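Local structure of fructose-bisphosphatase (Pyrococcus horikoshii, 1VDW) at residues I11-D16 with Y113-E118; R15-N20 with F99-A104; M22-N27 with K44-V49; I53-F58 with V65-I70; G88-N91 with G95-F98. The protein probably hydrolyses fructose 1,6-bisphosphate to fructose 6-phosphate and phosphate with magnesium as cofactor, as a homodimeric member of the inositol monophosphatase superfamily. All coordinates share one frame; numbering follows the deposited sequence.

Contact 1 of 5, residues I11-D16 with Y113-E118; sequences IDIIRD and YAFIYE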
# COMPACT_ATOMS: atom_id res chain seq x y z
N ILE A 11 -24.94 2.17 0.01
CA ILE A 11 -24.81 3.50 -0.57
C ILE A 11 -24.98 4.58 0.50
O ILE A 11 -24.26 5.58 0.49
CB ILE A 11 -25.83 3.73 -1.70
CG1 ILE A 11 -25.62 2.69 -2.80
CG2 ILE A 11 -25.69 5.15 -2.25
CD1 ILE A 11 -24.22 2.67 -3.36
N ASP A 12 -25.92 4.40 1.42
CA ASP A 12 -26.10 5.39 2.49
C ASP A 12 -24.78 5.49 3.24
O ASP A 12 -24.35 6.58 3.62
CB ASP A 12 -27.19 4.97 3.48
CG ASP A 12 -28.58 4.95 2.87
OD1 ASP A 12 -28.82 5.68 1.88
OD2 ASP A 12 -29.44 4.22 3.39
N ILE A 13 -24.13 4.35 3.46
CA ILE A 13 -22.87 4.32 4.18
C ILE A 13 -21.75 5.01 3.39
O ILE A 13 -20.96 5.76 3.97
CB ILE A 13 -22.48 2.86 4.51
CG1 ILE A 13 -23.45 2.32 5.57
CG2 ILE A 13 -21.04 2.79 5.00
CD1 ILE A 13 -23.31 0.84 5.84
N ILE A 14 -21.69 4.78 2.08
CA ILE A 14 -20.67 5.45 1.27
C ILE A 14 -20.83 6.95 1.47
O ILE A 14 -19.86 7.66 1.74
CB ILE A 14 -20.84 5.13 -0.24
CG1 ILE A 14 -20.38 3.71 -0.54
CG2 ILE A 14 -20.05 6.13 -1.09
CD1 ILE A 14 -20.54 3.30 -1.98
N ARG A 15 -22.06 7.43 1.36
CA ARG A 15 -22.33 8.85 1.53
C ARG A 15 -21.98 9.36 2.92
O ARG A 15 -21.36 10.41 3.07
CB ARG A 15 -23.80 9.13 1.20
CG ARG A 15 -24.12 8.90 -0.26
CD ARG A 15 -25.61 8.98 -0.54
NE ARG A 15 -25.88 8.86 -1.97
CZ ARG A 15 -27.06 8.58 -2.49
NH1 ARG A 15 -28.11 8.38 -1.70
NH2 ARG A 15 -27.21 8.51 -3.80
N ASP A 16 -22.38 8.62 3.95
CA ASP A 16 -22.07 9.03 5.32
C ASP A 16 -20.56 9.05 5.55
O ASP A 16 -20.04 9.95 6.22
CB ASP A 16 -22.73 8.08 6.33
CG ASP A 16 -24.24 8.16 6.31
OD1 ASP A 16 -24.77 9.26 6.07
OD2 ASP A 16 -24.90 7.13 6.56
N TYR A 113 -24.82 -11.15 1.75
CA TYR A 113 -24.30 -9.96 1.09
C TYR A 113 -23.14 -9.38 1.88
O TYR A 113 -23.11 -9.45 3.11
CB TYR A 113 -25.40 -8.90 1.00
CG TYR A 113 -24.96 -7.58 0.40
CD1 TYR A 113 -24.65 -7.48 -0.95
CD2 TYR A 113 -24.86 -6.44 1.19
CE1 TYR A 113 -24.26 -6.26 -1.51
CE2 TYR A 113 -24.47 -5.23 0.65
CZ TYR A 113 -24.17 -5.14 -0.70
OH TYR A 113 -23.79 -3.93 -1.22
N ALA A 114 -22.18 -8.82 1.16
CA ALA A 114 -21.03 -8.19 1.79
C ALA A 114 -20.51 -7.12 0.86
O ALA A 114 -20.64 -7.22 -0.37
CB ALA A 114 -19.94 -9.21 2.07
N PHE A 115 -19.94 -6.07 1.43
CA PHE A 115 -19.36 -5.02 0.61
C PHE A 115 -18.14 -4.46 1.31
O PHE A 115 -18.01 -4.52 2.54
CB PHE A 115 -20.37 -3.90 0.28
CG PHE A 115 -20.59 -2.90 1.39
CD1 PHE A 115 -19.72 -1.82 1.56
CD2 PHE A 115 -21.69 -3.00 2.23
CE1 PHE A 115 -19.96 -0.86 2.54
CE2 PHE A 115 -21.93 -2.05 3.21
CZ PHE A 115 -21.07 -0.97 3.37
N ILE A 116 -17.23 -3.96 0.49
CA ILE A 116 -16.03 -3.30 0.96
C ILE A 116 -15.95 -2.03 0.13
O ILE A 116 -15.99 -2.07 -1.10
CB ILE A 116 -14.76 -4.16 0.72
CG1 ILE A 116 -14.76 -5.36 1.67
CG2 ILE A 116 -13.49 -3.32 0.92
CD1 ILE A 116 -13.70 -6.40 1.37
N TYR A 117 -15.85 -0.90 0.83
CA TYR A 117 -15.76 0.42 0.19
C TYR A 117 -14.33 0.93 0.30
O TYR A 117 -13.81 1.11 1.40
CB TYR A 117 -16.73 1.40 0.88
CG TYR A 117 -16.65 2.83 0.38
CD1 TYR A 117 -16.57 3.11 -0.98
CD2 TYR A 117 -16.65 3.90 1.27
CE1 TYR A 117 -16.51 4.42 -1.45
CE2 TYR A 117 -16.59 5.22 0.82
CZ TYR A 117 -16.51 5.47 -0.54
OH TYR A 117 -16.44 6.77 -1.00
N GLU A 118 -13.69 1.14 -0.85
CA GLU A 118 -12.30 1.63 -0.90
C GLU A 118 -12.47 3.07 -1.41
O GLU A 118 -12.41 3.34 -2.61
CB GLU A 118 -11.51 0.77 -1.89
CG GLU A 118 -10.07 1.20 -2.04
CD GLU A 118 -9.25 0.35 -3.00
OE1 GLU A 118 -9.82 -0.45 -3.78
OE2 GLU A 118 -8.01 0.49 -2.98
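The hydroxyl of Tyr-117, whose ring lies against Ile-14, is hydrogen-bonded to Asp-18 OD1, one helical turn beyond Ile-14. This bond fixes the outer end of the phenol, while Ile-14 meets the ring itself. CG1 of Ile-14 stands over one ring face, 3.9 Å from the centroid of Tyr-117 and only 10° off the normal, a CH-pi contact. The other branch, CG2, is set anti to the helix backbone N (CG1 at chi1 -75°) and reaches the phenol end of the ring, 3.6 Å from Tyr-117 CZ. The two side chains cross at about a right angle, and the two branches lie over the same face, one near the ring centre and the other towards the hydroxyl. With an alanine at Ile-14 both branches are gone, and this face of the Tyr-117 ring would probably lose its apolar cover from the helix, leaving the bond to Asp-18 as its main tie there. One residue earlier, Ile-13 approaches Phe-115 differently: its CD1 comes at the ring edge, in plane, 3.8 Å from Phe-115 CZ. Phe-115 also leans on Ala-10, and Tyr-113 on Trp-6, nearer the start of the same helix. Ala-114 and Ile-116 instead meet helix 199-211, and Ile-116 also helix 175-184. Strand 110-118 is therefore sandwiched between helix layers, as in the layered alpha/beta fold of the inositol monophosphatase and fructose-bisphosphatase superfamily.

Contact 2 of 5, residues R15-N20 with F99-A104; sequences RDFDHN and FAVSVA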
# COMPACT_ATOMS: atom_id res chain seq x y z
N ARG A 15 -22.06 7.43 1.36
CA ARG A 15 -22.33 8.85 1.53
C ARG A 15 -21.98 9.36 2.92
O ARG A 15 -21.36 10.41 3.07
CB ARG A 15 -23.80 9.13 1.20
CG ARG A 15 -24.12 8.90 -0.26
CD ARG A 15 -25.61 8.98 -0.54
NE ARG A 15 -25.88 8.86 -1.97
CZ ARG A 15 -27.06 8.58 -2.49
NH1 ARG A 15 -28.11 8.38 -1.70
NH2 ARG A 15 -27.21 8.51 -3.80
N ASP A 16 -22.38 8.62 3.95
CA ASP A 16 -22.07 9.03 5.32
C ASP A 16 -20.56 9.05 5.55
O ASP A 16 -20.04 9.95 6.22
CB ASP A 16 -22.73 8.08 6.33
CG ASP A 16 -24.24 8.16 6.31
OD1 ASP A 16 -24.77 9.26 6.07
OD2 ASP A 16 -24.90 7.13 6.56
N PHE A 17 -19.86 8.08 4.98
CA PHE A 17 -18.42 7.99 5.13
C PHE A 17 -17.72 9.17 4.46
O PHE A 17 -16.86 9.81 5.07
CB PHE A 17 -17.90 6.69 4.51
CG PHE A 17 -16.45 6.45 4.77
CD1 PHE A 17 -16.04 5.71 5.88
CD2 PHE A 17 -15.47 6.98 3.93
CE1 PHE A 17 -14.70 5.51 6.15
CE2 PHE A 17 -14.12 6.78 4.19
CZ PHE A 17 -13.73 6.05 5.31
N ASP A 18 -18.06 9.45 3.21
CA ASP A 18 -17.43 10.56 2.51
C ASP A 18 -17.70 11.89 3.19
O ASP A 18 -16.85 12.79 3.17
CB ASP A 18 -17.91 10.64 1.06
CG ASP A 18 -17.53 9.42 0.23
OD1 ASP A 18 -16.58 8.71 0.61
OD2 ASP A 18 -18.19 9.20 -0.81
N HIS A 19 -18.87 12.03 3.80
CA HIS A 19 -19.21 13.29 4.45
C HIS A 19 -18.60 13.49 5.83
O HIS A 19 -18.17 14.60 6.16
CB HIS A 19 -20.74 13.42 4.54
CG HIS A 19 -21.19 14.70 5.17
ND1 HIS A 19 -21.15 14.92 6.53
CD2 HIS A 19 -21.67 15.84 4.62
CE1 HIS A 19 -21.59 16.14 6.79
NE2 HIS A 19 -21.91 16.72 5.65
N ASN A 20 -18.54 12.43 6.62
CA ASN A 20 -18.02 12.53 7.98
C ASN A 20 -16.58 12.09 8.18
O ASN A 20 -15.90 12.59 9.08
CB ASN A 20 -18.92 11.74 8.93
CG ASN A 20 -20.28 12.38 9.10
OD1 ASN A 20 -20.44 13.37 9.81
ND2 ASN A 20 -21.28 11.82 8.42
N PHE A 99 -7.29 2.18 3.05
CA PHE A 99 -8.26 2.04 4.13
C PHE A 99 -9.61 1.75 3.50
O PHE A 99 -9.82 2.02 2.32
CB PHE A 99 -8.28 3.28 5.04
CG PHE A 99 -8.44 4.58 4.31
CD1 PHE A 99 -9.70 5.05 3.97
CD2 PHE A 99 -7.33 5.34 3.98
CE1 PHE A 99 -9.85 6.28 3.32
CE2 PHE A 99 -7.47 6.56 3.33
CZ PHE A 99 -8.73 7.03 3.00
N ALA A 100 -10.53 1.19 4.29
CA ALA A 100 -11.82 0.81 3.75
C ALA A 100 -12.86 0.57 4.82
O ALA A 100 -12.56 0.54 6.01
CB ALA A 100 -11.66 -0.48 2.94
N VAL A 101 -14.10 0.41 4.36
CA VAL A 101 -15.23 0.07 5.21
C VAL A 101 -15.55 -1.37 4.81
O VAL A 101 -15.63 -1.67 3.61
CB VAL A 101 -16.45 0.95 4.93
CG1 VAL A 101 -17.64 0.47 5.76
CG2 VAL A 101 -16.14 2.40 5.25
N SER A 102 -15.74 -2.24 5.79
CA SER A 102 -16.02 -3.65 5.53
C SER A 102 -17.30 -4.10 6.24
O SER A 102 -17.40 -3.98 7.46
CB SER A 102 -14.83 -4.49 6.02
OG SER A 102 -15.08 -5.88 5.90
N VAL A 103 -18.27 -4.61 5.48
CA VAL A 103 -19.54 -5.05 6.05
C VAL A 103 -20.00 -6.38 5.46
O VAL A 103 -20.08 -6.53 4.25
CB VAL A 103 -20.66 -4.01 5.78
CG1 VAL A 103 -22.01 -4.56 6.22
CG2 VAL A 103 -20.37 -2.72 6.50
N ALA A 104 -20.30 -7.34 6.33
CA ALA A 104 -20.80 -8.65 5.91
C ALA A 104 -22.16 -8.85 6.58
O ALA A 104 -22.30 -8.66 7.79
CB ALA A 104 -19.84 -9.75 6.32
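Apolar contacts join Phe-17 to both Val-101 and Phe-99. CG2 of Val-101 presses on the CD1-CE1 side of the Phe-17 ring, 3.4 Å from CD1 of Phe-17, with the methyl almost as near to CE1. The approach is oblique, and the two side chains run past one another in opposite senses. The ring of Phe-17 leaves the helix with CG opposite the backbone N (chi1 -173°) and reaches the start of strand 100-107. The aromatic pair is looser: CZ of Phe-17 comes within 4.4 Å of Phe-99 CD1, again obliquely. Phe-99 has further aromatic neighbours, meeting Phe-92 edge-to-face and Phe-25 with the ring planes inclined, while Pro-119 touches both Phe-17 and Phe-99. Hydrogen bonds serve the helix end. The carbonyl O of Asp-16 is gripped twice by Asn-20, at 2.9 Å from its backbone N and at 3.1 Å from its side-chain ND2, the latter tilted 17° from the carbonyl plane. This second bond ties the asparagine amide back over the last turn of the helix. Backbone bonds in the sheet hold the strand from both sides, Val-101 to Tyr-117 and Ser-102 to Asp-84. Val-101 also touches Ile-54 of helix 45-60. The arrangement is a helix-on-sheet layer of the inositol monophosphatase fold, and Phe-17 lies about 4 Å, side chain to side chain, from Leu-86 of the predicted magnesium site.

Contact 3 of 5, residues M22-N27 with K44-V49; sequences MPLFGN and KVVDKV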
# COMPACT_ATOMS: atom_id res chain seq x y z
N MET A 22 -14.02 11.23 5.26
CA MET A 22 -13.02 11.73 4.31
C MET A 22 -12.51 13.15 4.57
O MET A 22 -11.34 13.44 4.29
CB MET A 22 -13.52 11.60 2.87
CG MET A 22 -13.51 10.16 2.34
SD MET A 22 -11.91 9.30 2.54
CE MET A 22 -10.93 10.11 1.31
N PRO A 23 -13.36 14.06 5.09
CA PRO A 23 -12.82 15.40 5.33
C PRO A 23 -11.70 15.36 6.37
O PRO A 23 -10.93 16.31 6.51
CB PRO A 23 -14.03 16.18 5.82
CG PRO A 23 -15.17 15.51 5.10
CD PRO A 23 -14.82 14.05 5.26
N LEU A 24 -11.62 14.25 7.09
CA LEU A 24 -10.61 14.07 8.13
C LEU A 24 -9.28 13.57 7.57
O LEU A 24 -8.26 13.61 8.26
CB LEU A 24 -11.12 13.12 9.21
CG LEU A 24 -12.32 13.58 10.03
CD1 LEU A 24 -12.72 12.49 11.02
CD2 LEU A 24 -11.98 14.87 10.77
N PHE A 25 -9.29 13.09 6.33
CA PHE A 25 -8.06 12.58 5.71
C PHE A 25 -7.15 13.78 5.45
O PHE A 25 -7.50 14.68 4.68
CB PHE A 25 -8.38 11.86 4.40
CG PHE A 25 -7.21 11.10 3.81
CD1 PHE A 25 -6.56 10.11 4.54
CD2 PHE A 25 -6.78 11.37 2.52
CE1 PHE A 25 -5.49 9.40 3.98
CE2 PHE A 25 -5.71 10.67 1.95
CZ PHE A 25 -5.07 9.68 2.69
N GLY A 26 -6.00 13.79 6.10
CA GLY A 26 -5.07 14.90 5.95
C GLY A 26 -5.27 15.92 7.06
O GLY A 26 -4.51 16.89 7.16
N ASN A 27 -6.29 15.71 7.89
CA ASN A 27 -6.60 16.62 9.00
C ASN A 27 -6.04 16.05 10.31
O ASN A 27 -6.41 14.96 10.73
CB ASN A 27 -8.11 16.78 9.13
CG ASN A 27 -8.50 17.84 10.16
OD1 ASN A 27 -7.85 17.99 11.19
ND2 ASN A 27 -9.57 18.56 9.88
N LYS A 44 -8.84 6.49 18.21
CA LYS A 44 -8.69 7.86 17.75
C LYS A 44 -9.98 8.45 17.21
O LYS A 44 -10.95 7.73 16.96
CB LYS A 44 -7.58 7.95 16.70
CG LYS A 44 -6.21 7.61 17.27
CD LYS A 44 -5.14 7.60 16.19
CE LYS A 44 -3.78 7.27 16.78
NZ LYS A 44 -3.33 8.30 17.76
N VAL A 45 -10.00 9.77 17.04
CA VAL A 45 -11.18 10.46 16.54
C VAL A 45 -11.80 9.80 15.31
O VAL A 45 -12.99 9.49 15.31
CB VAL A 45 -10.88 11.94 16.21
CG1 VAL A 45 -12.05 12.57 15.47
CG2 VAL A 45 -10.60 12.71 17.50
N VAL A 46 -11.00 9.56 14.28
CA VAL A 46 -11.54 8.96 13.06
C VAL A 46 -12.19 7.59 13.30
O VAL A 46 -13.19 7.26 12.67
CB VAL A 46 -10.46 8.84 11.96
CG1 VAL A 46 -9.41 7.82 12.35
CG2 VAL A 46 -11.11 8.49 10.64
N ASP A 47 -11.62 6.79 14.21
CA ASP A 47 -12.19 5.48 14.51
C ASP A 47 -13.58 5.62 15.12
O ASP A 47 -14.51 4.91 14.75
CB ASP A 47 -11.31 4.72 15.50
CG ASP A 47 -9.89 4.54 15.01
OD1 ASP A 47 -9.72 4.07 13.87
OD2 ASP A 47 -8.96 4.87 15.78
N LYS A 48 -13.70 6.54 16.07
CA LYS A 48 -14.96 6.77 16.76
C LYS A 48 -16.02 7.34 15.83
O LYS A 48 -17.18 6.93 15.90
CB LYS A 48 -14.74 7.71 17.95
CG LYS A 48 -16.00 7.96 18.77
CD LYS A 48 -16.60 6.67 19.31
CE LYS A 48 -15.63 5.94 20.24
NZ LYS A 48 -16.25 4.72 20.83
N VAL A 49 -15.63 8.28 14.98
CA VAL A 49 -16.59 8.86 14.05
C VAL A 49 -17.08 7.78 13.10
O VAL A 49 -18.27 7.68 12.82
CB VAL A 49 -15.97 10.02 13.24
CG1 VAL A 49 -16.97 10.52 12.21
CG2 VAL A 49 -15.58 11.16 14.19
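Leu-24 and Val-46 bring their backbones to 7.2 Å, CA to CA, where a 3-10 segment, 22-24, running into a type II beta turn from Leu-24 to Asn-27 faces the first turn of helix 45-60. In the inositol monophosphatase fold of this chain, this loop follows helix 3-20 and lies beside the start of the next helix. The turn is closed by Asn-27 N on Leu-24 O at 2.9 Å, and Gly-26 takes a positive phi of 95° that a side chain would make strained. Leu-24 carries the contact. Its chain is extended, with CD1 anti to CA (chi2 178°), and pushes this methyl between two valines one helical turn apart. CD1 of Leu-24 lies 4.3 Å from CG2 of Val-46 and 4.5 Å from CG2 of Val-49, a loose apolar fit. Val-46 is buried further by Leu-86, a predicted magnesium ligand, and by Phe-92, which also touches Leu-24. Phe-25 turns the other way, to the rings of Phe-92 and Phe-99 and to Val-121 of the second subunit. At the helix start, Lys-44 is the N-cap, and the side chain of Asp-47, three residues on, bonds back to its backbone N-H. OD1 of Asp-47 is hydrogen-bonded to Ser-89 OG. OD2 of Asp-47 receives Lys-44 N at 2.9 Å on its anti lone pair, the one away from OD1.

Contact 4 of 5, residues I53-F58 with V65-I70; sequences IIISKF and VVSEEI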
# COMPACT_ATOMS: atom_id res chain seq x y z
N ILE A 53 -21.24 6.51 12.90
CA ILE A 53 -22.09 6.52 11.72
C ILE A 53 -22.56 5.16 11.23
O ILE A 53 -23.72 5.00 10.83
CB ILE A 53 -21.40 7.26 10.54
CG1 ILE A 53 -20.08 6.57 10.19
CG2 ILE A 53 -21.17 8.71 10.91
CD1 ILE A 53 -19.35 7.21 9.03
N ILE A 54 -21.69 4.16 11.26
CA ILE A 54 -22.05 2.84 10.77
C ILE A 54 -22.76 1.94 11.79
O ILE A 54 -23.74 1.28 11.45
CB ILE A 54 -20.81 2.11 10.21
CG1 ILE A 54 -21.25 0.87 9.42
CG2 ILE A 54 -19.88 1.72 11.34
CD1 ILE A 54 -20.14 0.24 8.62
N ILE A 55 -22.28 1.91 13.02
CA ILE A 55 -22.90 1.07 14.04
C ILE A 55 -24.33 1.51 14.32
O ILE A 55 -25.23 0.68 14.42
CB ILE A 55 -22.09 1.09 15.35
CG1 ILE A 55 -20.69 0.53 15.10
CG2 ILE A 55 -22.82 0.27 16.42
CD1 ILE A 55 -20.68 -0.88 14.52
N SER A 56 -24.54 2.82 14.44
CA SER A 56 -25.87 3.35 14.70
C SER A 56 -26.81 2.95 13.57
O SER A 56 -27.97 2.59 13.80
CB SER A 56 -25.82 4.87 14.82
OG SER A 56 -25.40 5.46 13.60
N LYS A 57 -26.31 3.00 12.35
CA LYS A 57 -27.08 2.65 11.16
C LYS A 57 -27.71 1.27 11.29
O LYS A 57 -28.92 1.10 11.12
CB LYS A 57 -26.18 2.70 9.93
CG LYS A 57 -26.88 2.42 8.61
CD LYS A 57 -27.79 3.57 8.20
CE LYS A 57 -28.29 3.39 6.77
NZ LYS A 57 -29.17 4.51 6.33
N PHE A 58 -26.88 0.27 11.59
CA PHE A 58 -27.36 -1.10 11.72
C PHE A 58 -28.13 -1.35 13.01
O PHE A 58 -29.08 -2.13 13.04
CB PHE A 58 -26.19 -2.07 11.59
CG PHE A 58 -25.58 -2.09 10.22
CD1 PHE A 58 -26.31 -2.59 9.14
CD2 PHE A 58 -24.31 -1.59 10.00
CE1 PHE A 58 -25.77 -2.58 7.85
CE2 PHE A 58 -23.76 -1.57 8.71
CZ PHE A 58 -24.50 -2.07 7.64
N VAL A 65 -25.43 -6.91 15.71
CA VAL A 65 -24.21 -6.29 15.21
C VAL A 65 -22.97 -6.80 15.91
O VAL A 65 -22.95 -6.94 17.14
CB VAL A 65 -24.26 -4.76 15.37
CG1 VAL A 65 -23.04 -4.13 14.71
CG2 VAL A 65 -25.54 -4.21 14.77
N VAL A 66 -21.94 -7.08 15.13
CA VAL A 66 -20.67 -7.54 15.66
C VAL A 66 -19.58 -6.62 15.14
O VAL A 66 -19.39 -6.49 13.93
CB VAL A 66 -20.36 -8.99 15.22
CG1 VAL A 66 -19.05 -9.45 15.86
CG2 VAL A 66 -21.49 -9.92 15.61
N SER A 67 -18.90 -5.95 16.06
CA SER A 67 -17.81 -5.04 15.70
C SER A 67 -16.78 -5.20 16.81
O SER A 67 -17.13 -5.40 17.97
CB SER A 67 -18.32 -3.60 15.63
OG SER A 67 -17.42 -2.78 14.90
N GLU A 68 -15.50 -5.10 16.46
CA GLU A 68 -14.43 -5.28 17.43
C GLU A 68 -14.52 -4.45 18.70
O GLU A 68 -14.42 -4.99 19.81
CB GLU A 68 -13.07 -5.03 16.76
CG GLU A 68 -11.88 -5.28 17.68
CD GLU A 68 -10.56 -5.32 16.94
OE1 GLU A 68 -9.51 -5.45 17.61
OE2 GLU A 68 -10.56 -5.22 15.69
N GLU A 69 -14.72 -3.14 18.56
CA GLU A 69 -14.78 -2.26 19.72
C GLU A 69 -16.07 -2.33 20.54
O GLU A 69 -16.05 -2.09 21.75
CB GLU A 69 -14.53 -0.81 19.29
CG GLU A 69 -13.18 -0.60 18.62
CD GLU A 69 -12.02 -1.08 19.49
OE1 GLU A 69 -11.88 -0.59 20.62
OE2 GLU A 69 -11.26 -1.96 19.02
N ILE A 70 -17.18 -2.65 19.89
CA ILE A 70 -18.47 -2.73 20.58
C ILE A 70 -18.83 -4.16 20.97
O ILE A 70 -19.74 -4.39 21.77
CB ILE A 70 -19.59 -2.12 19.71
CG1 ILE A 70 -19.30 -0.63 19.48
CG2 ILE A 70 -20.94 -2.28 20.39
CD1 ILE A 70 -20.32 0.07 18.61
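Ile-55 leaves the helix toward strand 65-67 and residues 68-70 beyond it, and every branch of its side chain finds a partner. CB lies 3.8 Å from CD1 of Ile-70. CG2, anti to the helix backbone N, meets the same methyl at 3.3 Å, tighter than usual van der Waals contact, and the two isoleucines reach toward each other tip to tip. CG1 of Ile-55 is also close to Ile-70 CD1, at 3.6 Å. From there chi2 of -57° bends the chain so that CD1 rests 3.8 Å from Ser-67 CB and 4.0 Å from Val-65 CG1. With an alanine in place of Ile-55, the tip of Ile-70 and the strand residues Val-65 and Ser-67 would probably lose their apolar cover, opening a gap between helix and strand. About one turn further along the helix, Phe-58 touches Val-65 CG2 through CB alone, at 3.9 Å; its ring leads away to Trp-6, Ile-9 and Ile-13. Helix and strand axes run 9.6 Å apart and nearly antiparallel (161°), a helix doubling back into a sheet strand. In this inositol monophosphatase fold the strand leads straight into Glu-68, a predicted magnesium ligand salt-bridged to Arg-198.

Contact 5 of 5, residues G88-N91 with G95-F98; sequences GSYN and GIPF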
# COMPACT_ATOMS: atom_id res chain seq x y z
N GLY A 88 -7.72 0.01 8.35
CA GLY A 88 -6.62 0.85 7.90
C GLY A 88 -6.52 2.16 8.66
O GLY A 88 -6.15 3.18 8.09
N SER A 89 -6.84 2.12 9.95
CA SER A 89 -6.80 3.31 10.80
C SER A 89 -5.43 4.00 10.81
O SER A 89 -5.34 5.21 10.60
CB SER A 89 -7.19 2.95 12.23
OG SER A 89 -7.18 4.10 13.06
N TYR A 90 -4.37 3.24 11.08
CA TYR A 90 -3.04 3.83 11.09
C TYR A 90 -2.76 4.49 9.75
O TYR A 90 -2.26 5.61 9.68
CB TYR A 90 -1.95 2.78 11.35
CG TYR A 90 -0.56 3.38 11.26
CD1 TYR A 90 0.04 3.97 12.37
CD2 TYR A 90 0.12 3.43 10.04
CE1 TYR A 90 1.27 4.61 12.28
CE2 TYR A 90 1.36 4.07 9.93
CZ TYR A 90 1.92 4.66 11.05
OH TYR A 90 3.13 5.32 10.96
N ASN A 91 -3.08 3.79 8.67
CA ASN A 91 -2.84 4.33 7.35
C ASN A 91 -3.58 5.64 7.16
O ASN A 91 -3.01 6.64 6.71
CB ASN A 91 -3.29 3.35 6.27
CG ASN A 91 -2.41 2.12 6.18
OD1 ASN A 91 -1.28 2.10 6.69
ND2 ASN A 91 -2.91 1.09 5.51
N GLY A 95 -1.99 9.47 6.28
CA GLY A 95 -2.12 9.80 4.87
C GLY A 95 -1.75 8.69 3.90
O GLY A 95 -1.46 8.97 2.73
N ILE A 96 -1.76 7.45 4.36
CA ILE A 96 -1.44 6.30 3.51
C ILE A 96 -2.78 5.88 2.90
O ILE A 96 -3.70 5.49 3.61
CB ILE A 96 -0.81 5.19 4.35
CG1 ILE A 96 0.46 5.72 5.02
CG2 ILE A 96 -0.50 3.98 3.47
CD1 ILE A 96 1.18 4.73 5.90
N PRO A 97 -2.90 5.93 1.56
CA PRO A 97 -4.13 5.59 0.83
C PRO A 97 -4.59 4.15 0.76
O PRO A 97 -4.92 3.65 -0.31
CB PRO A 97 -3.88 6.19 -0.54
CG PRO A 97 -2.43 5.91 -0.75
CD PRO A 97 -1.82 6.26 0.60
N PHE A 98 -4.63 3.49 1.92
CA PHE A 98 -5.10 2.12 2.01
C PHE A 98 -5.99 1.99 3.24
O PHE A 98 -5.50 1.76 4.34
CB PHE A 98 -3.93 1.13 2.14
CG PHE A 98 -3.16 0.94 0.87
CD1 PHE A 98 -3.78 0.41 -0.27
CD2 PHE A 98 -1.83 1.31 0.80
CE1 PHE A 98 -3.07 0.27 -1.46
CE2 PHE A 98 -1.11 1.17 -0.39
CZ PHE A 98 -1.74 0.65 -1.52
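Asn-91 joins the two segments with both its backbone and its side chain. Its carbonyl O accepts Ile-96 N at 2.8 Å, with an N-H...O angle of 155° and the donor standing well above the carbonyl plane. Its side-chain ND2 gives a straighter bond (165°) to Phe-98 O, 2.9 Å away. That bond lies in the carbonyl plane, on a lone pair of Phe-98 O, and close to the plane of the asparagine amide. Leu-172 O takes a second bond from ND2, while Arg-170 NE of the second subunit binds OD1, so three partners fix the rotation of this buried amide. The Ile-96 bond is the longer-range half of a Schellman motif ending helix 89-93; the other is Gly-95 N to Phe-92 O, with Gly-95 at positive phi as the C-prime residue. Beyond it the chain makes an inverse gamma turn centred on Pro-97, closed by Phe-98 N on Ile-96 O at 2.8 Å. Packing follows the bonds. CB of Asn-91 meets CB of Ile-96 at 3.6 Å, and the two side chains cross obliquely. CD1 of Ile-96 extends on to Tyr-90 CE2, 4.1 Å away. Set anti to the backbone N (chi1 176°), the Tyr-90 ring carries its hydroxyl to Ala-186 O and Arg-143 of the second subunit, which makes this short helix part of the dimer interface. At the N-cap, Gly-88 lies with its CA 3.8 Å from Phe-98 O, and a side-chain carbon there would run into that oxygen.

In the fold
Contacts 1 and 2, with centres about 5 Å apart, place successive turns of helix 3-20 on neighbouring strands of one sheet. Contact 4 joins the same layer: Asp-12 OD2 forms a salt bridge with Lys-57 NZ at 3.0 Å, and Ile-13 CD1 packs on Phe-58 CZ at 3.6 Å. Contacts 3 and 4 use opposite ends of helix 45-60. Contact 3 leads on to contact 2 through Phe-25 CE1 and Phe-99 CE2, 3.5 Å apart, and to contact 5 through Asp-47 OD1 and Ser-89 OG, 2.7 Å apart. The predicted magnesium site lies among them: contact 4 contains Glu-68, contact 5 directly follows Asp-87, and contacts 2 and 3 approach Leu-86.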